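Local coordinates for Tll1590 protein (PDB 6LDQ), which belongs to the glycosyltransferases of the GT-B clan, with a glycosyltransferase 4-like domain, at residues A9-H14 / P91-A96; A96-H101 / W121-Q126. All coordinates share one frame; numbering follows the deposited sequence.

Interaction 1 of 2, residues A9-H14 / P91-A96; sequences ALISVH and PKFVEA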
loop_
_atom_site.group_PDB
_atom_site.type_symbol
_atom_site.label_atom_id
_atom_site.label_comp_id
_atom_site.label_asym_id
_atom_site.label_seq_id
_atom_site.Cartn_x
_atom_site.Cartn_y
_atom_site.Cartn_z
ATOM N N ALA A 9 7.914 -2.275 0.157
ATOM C CA ALA A 9 6.991 -2.301 1.274
ATOM C C ALA A 9 5.581 -2.192 0.730
ATOM O O ALA A 9 5.295 -1.305 -0.085
ATOM C CB ALA A 9 7.272 -1.168 2.267
ATOM N N LEU A 10 4.720 -3.110 1.158
ATOM C CA LEU A 10 3.281 -2.980 0.978
ATOM C C LEU A 10 2.698 -2.557 2.321
ATOM O O LEU A 10 3.140 -3.026 3.378
ATOM C CB LEU A 10 2.644 -4.292 0.501
ATOM C CG LEU A 10 2.679 -4.687 -0.992
ATOM C CD1 LEU A 10 4.030 -4.504 -1.645
ATOM C CD2 LEU A 10 2.156 -6.108 -1.190
ATOM N N ILE A 11 1.738 -1.643 2.289
ATOM C CA ILE A 11 1.149 -1.127 3.518
ATOM C C ILE A 11 -0.362 -1.286 3.447
ATOM O O ILE A 11 -0.988 -0.833 2.483
ATOM C CB ILE A 11 1.508 0.350 3.754
ATOM C CG1 ILE A 11 2.996 0.496 4.041
ATOM C CG2 ILE A 11 0.714 0.907 4.934
ATOM C CD1 ILE A 11 3.458 1.917 3.972
ATOM N N SER A 12 -0.936 -1.927 4.477
ATOM C CA SER A 12 -2.362 -2.118 4.696
ATOM C C SER A 12 -2.610 -1.925 6.199
ATOM O O SER A 12 -2.719 -2.888 6.963
ATOM C CB SER A 12 -2.830 -3.487 4.223
ATOM O OG SER A 12 -4.227 -3.629 4.373
ATOM N N VAL A 13 -2.708 -0.659 6.617
ATOM C CA VAL A 13 -3.022 -0.314 8.007
ATOM C C VAL A 13 -4.071 -1.266 8.559
ATOM O O VAL A 13 -3.844 -1.941 9.572
ATOM C CB VAL A 13 -3.504 1.137 8.129
ATOM C CG1 VAL A 13 -3.737 1.488 9.620
ATOM C CG2 VAL A 13 -2.523 2.099 7.468
ATOM N N HIS A 14 -5.218 -1.343 7.890
ATOM C CA HIS A 14 -6.210 -2.363 8.220
ATOM C C HIS A 14 -5.922 -3.662 7.462
ATOM O O HIS A 14 -5.484 -4.655 8.042
ATOM C CB HIS A 14 -7.628 -1.866 7.903
ATOM C CG HIS A 14 -8.708 -2.705 8.511
ATOM N ND1 HIS A 14 -9.025 -3.964 8.042
ATOM C CD2 HIS A 14 -9.539 -2.472 9.553
ATOM C CE1 HIS A 14 -10.008 -4.466 8.768
ATOM N NE2 HIS A 14 -10.339 -3.579 9.690
ATOM N N PRO A 91 -0.916 8.958 12.123
ATOM C CA PRO A 91 0.372 9.560 12.508
ATOM C C PRO A 91 1.258 8.625 13.319
ATOM O O PRO A 91 2.489 8.693 13.196
ATOM C CB PRO A 91 -0.043 10.788 13.337
ATOM C CG PRO A 91 -1.362 11.176 12.778
ATOM C CD PRO A 91 -2.042 9.876 12.407
ATOM N N LYS A 92 0.665 7.769 14.153
ATOM C CA LYS A 92 1.453 6.790 14.886
ATOM C C LYS A 92 1.938 5.685 13.956
ATOM O O LYS A 92 3.072 5.206 14.094
ATOM C CB LYS A 92 0.643 6.204 16.042
ATOM C CG LYS A 92 0.145 7.241 17.062
ATOM C CD LYS A 92 -0.927 6.665 17.985
ATOM C CE LYS A 92 -0.766 7.186 19.406
ATOM N NZ LYS A 92 -1.908 6.797 20.297
ATOM N N PHE A 93 1.088 5.268 13.007
ATOM C CA PHE A 93 1.507 4.262 12.025
ATOM C C PHE A 93 2.648 4.780 11.170
ATOM O O PHE A 93 3.575 4.027 10.828
ATOM C CB PHE A 93 0.327 3.833 11.157
ATOM C CG PHE A 93 0.567 2.567 10.377
ATOM C CD1 PHE A 93 1.318 2.587 9.217
ATOM C CD2 PHE A 93 0.023 1.371 10.798
ATOM C CE1 PHE A 93 1.546 1.420 8.495
ATOM C CE2 PHE A 93 0.237 0.201 10.088
ATOM C CZ PHE A 93 0.993 0.227 8.933
ATOM N N VAL A 94 2.621 6.067 10.839
ATOM C CA VAL A 94 3.695 6.663 10.051
ATOM C C VAL A 94 5.013 6.631 10.819
ATOM O O VAL A 94 6.064 6.302 10.255
ATOM C CB VAL A 94 3.321 8.097 9.633
ATOM C CG1 VAL A 94 4.559 8.879 9.258
ATOM C CG2 VAL A 94 2.293 8.089 8.471
ATOM N N GLU A 95 4.978 6.976 12.113
ATOM C CA GLU A 95 6.185 6.971 12.942
ATOM C C GLU A 95 6.749 5.562 13.112
ATOM O O GLU A 95 7.972 5.363 13.064
ATOM C CB GLU A 95 5.882 7.579 14.327
ATOM C CG GLU A 95 6.717 6.954 15.475
ATOM C CD GLU A 95 6.433 7.555 16.856
ATOM O OE1 GLU A 95 5.370 8.185 17.040
ATOM O OE2 GLU A 95 7.274 7.385 17.762
ATOM N N ALA A 96 5.877 4.584 13.361
ATOM C CA ALA A 96 6.322 3.205 13.511
ATOM C C ALA A 96 6.943 2.682 12.223
ATOM O O ALA A 96 7.959 1.968 12.252
ATOM C CB ALA A 96 5.145 2.329 13.927
#

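Interaction 2 of 2, residues A96-H101 / W121-Q126; sequences AFKAYH and WQLRQQ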
loop_
_atom_site.group_PDB
_atom_site.type_symbol
_atom_site.label_atom_id
_atom_site.label_comp_id
_atom_site.label_asym_id
_atom_site.label_seq_id
_atom_site.Cartn_x
_atom_site.Cartn_y
_atom_site.Cartn_z
ATOM N N ALA A 96 5.877 4.584 13.361
ATOM C CA ALA A 96 6.322 3.205 13.511
ATOM C C ALA A 96 6.943 2.682 12.223
ATOM O O ALA A 96 7.959 1.968 12.252
ATOM C CB ALA A 96 5.145 2.329 13.927
ATOM N N PHE A 97 6.333 3.017 11.078
ATOM C CA PHE A 97 6.864 2.575 9.793
ATOM C C PHE A 97 8.209 3.221 9.502
ATOM O O PHE A 97 9.107 2.577 8.931
ATOM C CB PHE A 97 5.874 2.886 8.664
ATOM C CG PHE A 97 6.391 2.522 7.287
ATOM C CD1 PHE A 97 6.251 1.231 6.803
ATOM C CD2 PHE A 97 7.045 3.458 6.492
ATOM C CE1 PHE A 97 6.740 0.881 5.541
ATOM C CE2 PHE A 97 7.545 3.104 5.226
ATOM C CZ PHE A 97 7.380 1.827 4.759
ATOM N N LYS A 98 8.369 4.494 9.891
ATOM C CA LYS A 98 9.602 5.215 9.593
ATOM C C LYS A 98 10.824 4.579 10.253
ATOM O O LYS A 98 11.938 4.769 9.753
ATOM C CB LYS A 98 9.473 6.680 10.002
ATOM C CG LYS A 98 8.739 7.532 8.964
ATOM C CD LYS A 98 8.533 8.962 9.440
ATOM C CE LYS A 98 9.776 9.820 9.238
ATOM N NZ LYS A 98 10.661 9.786 10.437
ATOM N N ALA A 99 10.645 3.806 11.333
ATOM C CA ALA A 99 11.775 3.061 11.888
ATOM C C ALA A 99 12.250 1.960 10.942
ATOM O O ALA A 99 13.451 1.669 10.892
ATOM C CB ALA A 99 11.418 2.452 13.245
ATOM N N TYR A 100 11.330 1.326 10.203
ATOM C CA TYR A 100 11.726 0.335 9.198
ATOM C C TYR A 100 12.247 0.992 7.929
ATOM O O TYR A 100 13.254 0.541 7.363
ATOM C CB TYR A 100 10.552 -0.593 8.869
ATOM C CG TYR A 100 10.332 -1.666 9.901
ATOM C CD1 TYR A 100 9.555 -1.424 11.044
ATOM C CD2 TYR A 100 10.900 -2.922 9.751
ATOM C CE1 TYR A 100 9.363 -2.404 12.005
ATOM C CE2 TYR A 100 10.712 -3.908 10.712
ATOM C CZ TYR A 100 9.944 -3.648 11.829
ATOM O OH TYR A 100 9.769 -4.650 12.756
ATOM N N HIS A 101 11.559 2.030 7.448
ATOM C CA HIS A 101 12.015 2.757 6.269
ATOM C C HIS A 101 13.371 3.418 6.501
ATOM O O HIS A 101 14.123 3.641 5.543
ATOM C CB HIS A 101 10.970 3.811 5.861
ATOM C CG HIS A 101 11.424 4.708 4.754
ATOM N ND1 HIS A 101 11.933 5.970 4.976
ATOM C CD2 HIS A 101 11.456 4.521 3.414
ATOM C CE1 HIS A 101 12.257 6.522 3.819
ATOM N NE2 HIS A 101 11.983 5.661 2.856
ATOM N N TRP A 121 1.040 9.185 1.298
ATOM C CA TRP A 121 1.109 10.611 1.010
ATOM C C TRP A 121 2.063 11.341 1.957
ATOM O O TRP A 121 2.857 12.184 1.522
ATOM C CB TRP A 121 -0.301 11.195 1.102
ATOM C CG TRP A 121 -0.367 12.645 0.928
ATOM C CD1 TRP A 121 0.149 13.381 -0.095
ATOM C CD2 TRP A 121 -1.009 13.563 1.808
ATOM N NE1 TRP A 121 -0.140 14.715 0.095
ATOM C CE2 TRP A 121 -0.849 14.851 1.259
ATOM C CE3 TRP A 121 -1.701 13.420 3.010
ATOM C CZ2 TRP A 121 -1.350 15.991 1.877
ATOM C CZ3 TRP A 121 -2.201 14.556 3.625
ATOM C CH2 TRP A 121 -2.026 15.822 3.052
ATOM N N GLN A 122 1.968 11.069 3.265
ATOM C CA GLN A 122 2.883 11.696 4.217
ATOM C C GLN A 122 4.331 11.287 3.941
ATOM O O GLN A 122 5.253 12.117 3.988
ATOM C CB GLN A 122 2.487 11.317 5.647
ATOM C CG GLN A 122 1.287 12.088 6.163
ATOM C CD GLN A 122 1.660 13.514 6.448
ATOM O OE1 GLN A 122 2.704 13.771 7.046
ATOM N NE2 GLN A 122 0.830 14.451 6.012
ATOM N N LEU A 123 4.546 10.011 3.643
ATOM C CA LEU A 123 5.906 9.562 3.345
ATOM C C LEU A 123 6.451 10.220 2.081
ATOM O O LEU A 123 7.594 10.702 2.068
ATOM C CB LEU A 123 5.931 8.039 3.244
ATOM C CG LEU A 123 5.687 7.325 4.581
ATOM C CD1 LEU A 123 5.287 5.871 4.401
ATOM C CD2 LEU A 123 6.906 7.435 5.483
ATOM N N ARG A 124 5.635 10.286 1.016
ATOM C CA ARG A 124 6.104 10.856 -0.243
ATOM C C ARG A 124 6.469 12.326 -0.097
ATOM O O ARG A 124 7.295 12.833 -0.863
ATOM C CB ARG A 124 5.051 10.665 -1.345
ATOM C CG ARG A 124 5.531 10.938 -2.777
ATOM C CD ARG A 124 6.714 10.055 -3.194
ATOM N NE ARG A 124 7.291 10.462 -4.483
ATOM C CZ ARG A 124 8.084 11.522 -4.654
ATOM N NH1 ARG A 124 8.411 12.293 -3.625
ATOM N NH2 ARG A 124 8.541 11.826 -5.856
ATOM N N GLN A 125 5.877 13.032 0.875
ATOM C CA GLN A 125 6.255 14.428 1.072
ATOM C C GLN A 125 7.663 14.570 1.627
ATOM O O GLN A 125 8.258 15.648 1.508
ATOM C CB GLN A 125 5.282 15.131 2.014
ATOM C CG GLN A 125 3.879 15.271 1.489
ATOM C CD GLN A 125 2.955 15.929 2.500
ATOM O OE1 GLN A 125 3.315 16.921 3.128
ATOM N NE2 GLN A 125 1.765 15.363 2.677
ATOM N N GLN A 126 8.198 13.519 2.247
ATOM C CA GLN A 126 9.503 13.568 2.894
ATOM C C GLN A 126 10.576 12.822 2.122
ATOM O O GLN A 126 11.746 13.218 2.164
ATOM C CB GLN A 126 9.413 12.983 4.312
ATOM C CG GLN A 126 10.723 13.004 5.099
ATOM C CD GLN A 126 10.544 12.612 6.567
ATOM O OE1 GLN A 126 9.430 12.348 7.030
ATOM N NE2 GLN A 126 11.649 12.572 7.302
#

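Interaction 1 of 2, residues A9-H14 / P91-A96
Phe93 supplies the whole of the helix's share of this buried contact, and Val13 and Ile11 receive its ring. CG of Phe93 stands anti to the backbone N (chi1 -165°), which sends the phenyl group from helix 90-104 toward Ile11 and Val13. There CG2 of Val13 sits squarely over the centre of one ring face, 4.0 Å from the centroid, as a CH-pi contact. The other methyl of Val13, CG1, lies 3.9 Å from Phe93 CD2, and Val13 CA packs on Phe93 CE2 at the same distance of 3.9 Å. Ile11 comes in obliquely with its short branch: CG2 is 3.7 Å from Phe93 CE1. Thus one aromatic ring spans two alternate residues of the first segment. Helix 113-126 completes the surroundings, with Val119 touching Phe93 and Ser116 OG accepting a hydrogen bond from the backbone N of Val13. What joins the two segments is apolar packing and the CH-pi contact. Aliphatic groups from a central parallel strand, met by an aromatic from a covering helix, make up the core between sheet and helix layers of a Rossmann-like alpha/beta domain, as in the GT-B fold.

Interaction 2 of 2, residues A96-H101 / W121-Q126
Helices 96-101 and 121-126 run in broadly the same direction with a signed crossing angle of -46°, but their axes come no closer than 12.1 Å, and the nearest alpha carbons, those of Lys98 and Leu123, are 8.5 Å apart. At such a spacing the backbones do not meet, and side chains have to bridge the gap. Leu123 does most of this with its two methyls. CD1 leans obliquely on the Phe97 ring, 3.6 Å from CD2 and 3.7 Å from CE2 of that phenylalanine. CD2 of Leu123 still touches the same ring but also reaches the aliphatic part of the lysine chain, 3.9 Å from CG of Lys98. The ring of Phe97 is in turn met edge-to-face by Phe50, while Leu123 also touches Phe129, so the Phe97-Leu123 pair joins a larger apolar cluster.

Further out, Lys98 and Gln126 approach from opposite directions. The lysine chain starts extended, but the bend at chi3 (81°) puts CE 3.4 Å from OE1 of Gln126. The glutamine reaches across nearly straight beyond CG. Its amide therefore meets a methylene of the lysine, while a further bend at chi4 (-91°) places NZ of Lys98 4.4 Å from Gln126 OE1, too far for a hydrogen bond. Chemically the contact is graded: buried leucine and phenylalanine carbons on the inside, and at the margin a polar fringe where the CE methylene, probably polarised by the adjoining charge, may attract the amide oxygen only weakly. Cohesion between the helices here probably comes chiefly from the apolar packing.

Interaction 1 and interaction 2 follow one another along helix 90-104, their centres 8 Å apart, and Ala96 belongs to both. Interaction 1, the first along the helix, ties it to central strand 8-11; interaction 2, one turn further on, joins it to helix 113-126. Their side chains also touch: Ile11 CD1 lies 3.8 Å from Phe97 CE1, and Ala9 CB is 3.9 Å from Phe97 CZ. Helix 90-104 itself connects strand 68-73 with strand 108-112, two parallel strands of one sheet, in a beta-alpha-beta crossover. Together the contacts exemplify a general rule of alpha/beta domains: a covering helix packs simultaneously on the sheet beneath it and the helix beside it.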